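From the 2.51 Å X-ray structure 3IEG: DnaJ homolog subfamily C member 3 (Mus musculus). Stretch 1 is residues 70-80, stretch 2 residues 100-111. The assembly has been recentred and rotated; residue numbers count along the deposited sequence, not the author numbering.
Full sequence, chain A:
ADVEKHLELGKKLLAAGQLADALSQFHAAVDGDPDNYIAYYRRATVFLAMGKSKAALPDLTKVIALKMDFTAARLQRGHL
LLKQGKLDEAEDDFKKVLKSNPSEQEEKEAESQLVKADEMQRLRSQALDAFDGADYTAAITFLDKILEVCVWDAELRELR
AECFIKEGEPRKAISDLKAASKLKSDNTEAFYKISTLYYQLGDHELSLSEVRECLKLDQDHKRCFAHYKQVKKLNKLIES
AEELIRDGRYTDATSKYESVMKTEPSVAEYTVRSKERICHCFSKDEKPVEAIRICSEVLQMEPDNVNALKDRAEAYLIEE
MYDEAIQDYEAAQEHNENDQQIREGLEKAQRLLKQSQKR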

# COMPACT_ATOMS: atom_id res chain seq x y z
N PHE A 70 24.46 -25.69 20.96
CA PHE A 70 24.92 -25.47 19.58
C PHE A 70 24.91 -24.02 19.24
O PHE A 70 23.98 -23.52 18.61
CB PHE A 70 24.13 -26.27 18.55
CG PHE A 70 24.80 -26.33 17.20
CD1 PHE A 70 25.52 -27.44 16.82
CD2 PHE A 70 24.72 -25.26 16.31
CE1 PHE A 70 26.14 -27.50 15.58
CE2 PHE A 70 25.33 -25.31 15.07
CZ PHE A 70 26.04 -26.43 14.70
N THR A 71 25.97 -23.34 19.64
CA THR A 71 25.98 -21.90 19.63
C THR A 71 25.72 -21.24 18.25
O THR A 71 24.98 -20.26 18.17
CB THR A 71 27.16 -21.31 20.44
OG1 THR A 71 27.78 -20.23 19.72
CG2 THR A 71 28.19 -22.38 20.77
N ALA A 72 26.28 -21.80 17.19
CA ALA A 72 26.15 -21.22 15.83
C ALA A 72 24.70 -21.09 15.35
O ALA A 72 24.35 -20.09 14.74
CB ALA A 72 26.97 -22.01 14.83
N ALA A 73 23.87 -22.08 15.64
CA ALA A 73 22.48 -22.07 15.22
C ALA A 73 21.67 -21.04 16.00
O ALA A 73 20.78 -20.41 15.43
CB ALA A 73 21.87 -23.44 15.38
N ARG A 74 21.98 -20.89 17.28
CA ARG A 74 21.30 -19.92 18.11
C ARG A 74 21.68 -18.50 17.70
O ARG A 74 20.84 -17.61 17.65
CB ARG A 74 21.56 -20.16 19.59
CG ARG A 74 20.81 -19.21 20.50
CD ARG A 74 20.99 -19.49 21.98
NE ARG A 74 19.91 -20.32 22.49
CZ ARG A 74 20.11 -21.48 23.08
NH1 ARG A 74 21.34 -21.92 23.23
NH2 ARG A 74 19.10 -22.20 23.52
N LEU A 75 22.95 -18.29 17.37
CA LEU A 75 23.35 -16.98 16.89
C LEU A 75 22.53 -16.60 15.66
O LEU A 75 22.02 -15.48 15.58
CB LEU A 75 24.85 -16.92 16.60
CG LEU A 75 25.35 -15.60 16.01
CD1 LEU A 75 25.15 -14.43 16.96
CD2 LEU A 75 26.81 -15.70 15.61
N GLN A 76 22.37 -17.54 14.73
CA GLN A 76 21.61 -17.29 13.50
C GLN A 76 20.15 -16.95 13.77
O GLN A 76 19.60 -16.03 13.18
CB GLN A 76 21.74 -18.47 12.51
CG GLN A 76 23.14 -18.68 11.89
CD GLN A 76 23.75 -17.40 11.33
OE1 GLN A 76 23.07 -16.58 10.73
NE2 GLN A 76 25.04 -17.24 11.53
N ARG A 77 19.52 -17.70 14.68
CA ARG A 77 18.12 -17.41 15.05
C ARG A 77 17.97 -16.03 15.66
O ARG A 77 17.02 -15.32 15.36
CB ARG A 77 17.56 -18.48 15.99
CG ARG A 77 16.08 -18.28 16.23
CD ARG A 77 15.46 -19.40 17.03
NE ARG A 77 15.92 -19.36 18.41
CZ ARG A 77 15.53 -20.22 19.32
NH1 ARG A 77 14.67 -21.18 19.00
NH2 ARG A 77 16.00 -20.13 20.55
N GLY A 78 18.92 -15.66 16.52
CA GLY A 78 18.99 -14.32 17.08
C GLY A 78 18.96 -13.23 16.02
O GLY A 78 18.26 -12.23 16.17
N HIS A 79 19.72 -13.41 14.95
CA HIS A 79 19.68 -12.47 13.83
C HIS A 79 18.27 -12.32 13.24
O HIS A 79 17.81 -11.20 13.01
CB HIS A 79 20.67 -12.86 12.73
CG HIS A 79 22.11 -12.79 13.15
ND1 HIS A 79 22.62 -11.76 13.90
CD2 HIS A 79 23.14 -13.64 12.93
CE1 HIS A 79 23.90 -11.98 14.13
NE2 HIS A 79 24.24 -13.11 13.55
N LEU A 80 17.60 -13.44 13.01
CA LEU A 80 16.30 -13.42 12.35
C LEU A 80 15.27 -12.79 13.27
O LEU A 80 14.48 -11.98 12.81
CB LEU A 80 15.84 -14.82 11.88
CG LEU A 80 16.74 -15.60 10.91
CD1 LEU A 80 16.19 -16.99 10.58
CD2 LEU A 80 16.97 -14.80 9.65
N SER A 100 27.43 -19.95 26.23
CA SER A 100 27.54 -21.32 25.74
C SER A 100 28.90 -21.55 25.04
O SER A 100 29.02 -22.35 24.12
CB SER A 100 26.36 -21.67 24.83
OG SER A 100 26.42 -20.94 23.62
N ASN A 101 29.91 -20.82 25.54
CA ASN A 101 31.28 -20.82 25.01
C ASN A 101 31.35 -20.48 23.52
O ASN A 101 31.66 -21.34 22.70
CB ASN A 101 32.00 -22.14 25.31
CG ASN A 101 31.73 -22.64 26.71
OD1 ASN A 101 32.30 -22.15 27.67
ND2 ASN A 101 30.85 -23.63 26.82
N PRO A 102 31.05 -19.22 23.17
CA PRO A 102 31.08 -18.82 21.78
C PRO A 102 32.50 -18.80 21.28
O PRO A 102 33.42 -18.60 22.07
CB PRO A 102 30.55 -17.39 21.82
CG PRO A 102 30.90 -16.91 23.18
CD PRO A 102 30.67 -18.10 24.05
N SER A 103 32.67 -19.00 19.98
CA SER A 103 33.96 -18.77 19.35
C SER A 103 34.14 -17.28 19.44
O SER A 103 33.18 -16.55 19.68
CB SER A 103 33.95 -19.22 17.90
OG SER A 103 33.15 -18.36 17.11
N GLU A 104 35.37 -16.82 19.24
CA GLU A 104 35.66 -15.40 19.25
C GLU A 104 34.71 -14.60 18.34
O GLU A 104 34.14 -13.60 18.76
CB GLU A 104 37.11 -15.16 18.86
CG GLU A 104 37.47 -13.71 18.71
CD GLU A 104 38.94 -13.48 18.53
OE1 GLU A 104 39.63 -14.40 18.03
OE2 GLU A 104 39.40 -12.38 18.90
N GLN A 105 34.55 -15.07 17.11
CA GLN A 105 33.70 -14.41 16.11
C GLN A 105 32.23 -14.33 16.55
O GLN A 105 31.61 -13.28 16.45
CB GLN A 105 33.81 -15.13 14.75
CG GLN A 105 32.90 -14.59 13.65
CD GLN A 105 33.08 -13.10 13.42
OE1 GLN A 105 34.16 -12.54 13.63
NE2 GLN A 105 32.00 -12.44 12.99
N GLU A 106 31.71 -15.46 17.03
CA GLU A 106 30.38 -15.52 17.60
C GLU A 106 30.20 -14.59 18.81
O GLU A 106 29.16 -13.95 18.94
CB GLU A 106 30.04 -16.97 17.97
CG GLU A 106 29.67 -17.79 16.78
CD GLU A 106 29.78 -19.27 17.00
OE1 GLU A 106 30.34 -19.72 18.02
OE2 GLU A 106 29.30 -20.00 16.12
N GLU A 107 31.21 -14.51 19.67
CA GLU A 107 31.16 -13.60 20.81
C GLU A 107 31.01 -12.13 20.38
O GLU A 107 30.16 -11.43 20.90
CB GLU A 107 32.36 -13.80 21.75
CG GLU A 107 32.32 -12.95 23.04
CD GLU A 107 33.53 -13.13 23.94
OE1 GLU A 107 34.43 -13.95 23.62
OE2 GLU A 107 33.59 -12.44 24.98
N LYS A 108 31.82 -11.68 19.41
CA LYS A 108 31.76 -10.29 18.93
C LYS A 108 30.43 -9.97 18.25
O LYS A 108 29.87 -8.90 18.48
CB LYS A 108 32.94 -9.94 18.00
CG LYS A 108 32.96 -8.43 17.57
CD LYS A 108 34.15 -8.02 16.67
CE LYS A 108 35.35 -7.52 17.50
NZ LYS A 108 36.22 -8.63 18.02
N GLU A 109 29.95 -10.89 17.42
CA GLU A 109 28.66 -10.76 16.71
C GLU A 109 27.49 -10.62 17.71
O GLU A 109 26.64 -9.75 17.54
CB GLU A 109 28.45 -11.94 15.75
CG GLU A 109 27.85 -11.58 14.40
CD GLU A 109 28.03 -12.67 13.32
OE1 GLU A 109 27.02 -13.08 12.71
OE2 GLU A 109 29.19 -13.11 13.06
N ALA A 110 27.48 -11.45 18.75
CA ALA A 110 26.43 -11.41 19.76
C ALA A 110 26.45 -10.16 20.64
O ALA A 110 25.40 -9.65 21.00
CB ALA A 110 26.46 -12.66 20.61
N GLU A 111 27.64 -9.68 21.00
CA GLU A 111 27.77 -8.43 21.77
C GLU A 111 27.32 -7.24 20.93
O GLU A 111 26.65 -6.33 21.42
CB GLU A 111 29.21 -8.21 22.25
CG GLU A 111 29.72 -9.24 23.26
CD GLU A 111 29.26 -8.98 24.69
OE1 GLU A 111 29.93 -9.50 25.62
OE2 GLU A 111 28.24 -8.28 24.91
O HOH W 1 24.00 -21.88 22.33
O HOH W 2 26.25 -14.57 10.91

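Two helices, 71-80 and 104-111, run nearly in the same direction, 23° apart, with their axes 10.8 Å from each other at closest approach. The contact between the two stretches is modest, 417 Å² summed over both sides, and it is built mainly by the long acidic side chains of stretch 2.

It begins before the second helix starts. Ser-100 points its CA-to-CB bond toward stretch 1, and its OG packs 3.3 Å from CB of Thr-71, where the two backbones come close. The same OG lies 2.9 Å from the oxygen of water 1, which accepts from Arg-74 NH1 at 2.8 Å between that nitrogen and the water oxygen. Ser-100 thus combines close packing against Thr-71 with a water bridge to Arg-74, whose side-chain end comes nearer the contact. Asn-101 and Pro-102 add little more than backbone packing against Thr-71.

Ser-103 does not touch stretch 1, yet it prepares the residue that does. As N-cap, its OG accepts from Glu-106 N at 3.2 Å, while its own backbone N donates to Glu-106 OE1 at 3.1 Å. This reciprocal pair ties the glutamate carboxylate to the start of the helix.

Glu-106, with chi1 m and chi2 t, covers the middle of the contact. Its OE1 also receives a weak hydrogen bond from Thr-71 OG1 at 3.1 Å, and its OE2 lies 3.3 Å from Ala-72 CB, the methyl packing closely against the carboxylate. Its aliphatic part is used as well: CG packs 3.7 Å from Leu-75 CD2. The backbone N of this glutamate takes part in the cap, while its side chain accepts hydrogen bonds at OE1 and packs through CG.

Glu-109 extends the pattern one helical turn along. His-79 NE2 donates to its OE1 at 2.9 Å, with the oxygen at the ring edge and near the ring plane, a position that suits an in-plane N-H, though the bond is bent at 137°. Water 2 donates to the same OE1 across 2.5 Å from its oxygen and accepts from Gln-76 NE2, 3.0 Å from that oxygen. The other carboxylate oxygen, OE2, takes a hydrogen bond from Gln-105 NE2 at 2.9 Å, so a neighbour within stretch 2 helps hold the acid in place.

Ala-110 gives Leu-75 an apolar partner. Its CB lies 4.3 Å from CD1 of Leu-75, a buried leucine aimed toward stretch 2. Here the helices pair a branched side chain with a minimal one, and the leucine also packs against Glu-106 and Glu-109.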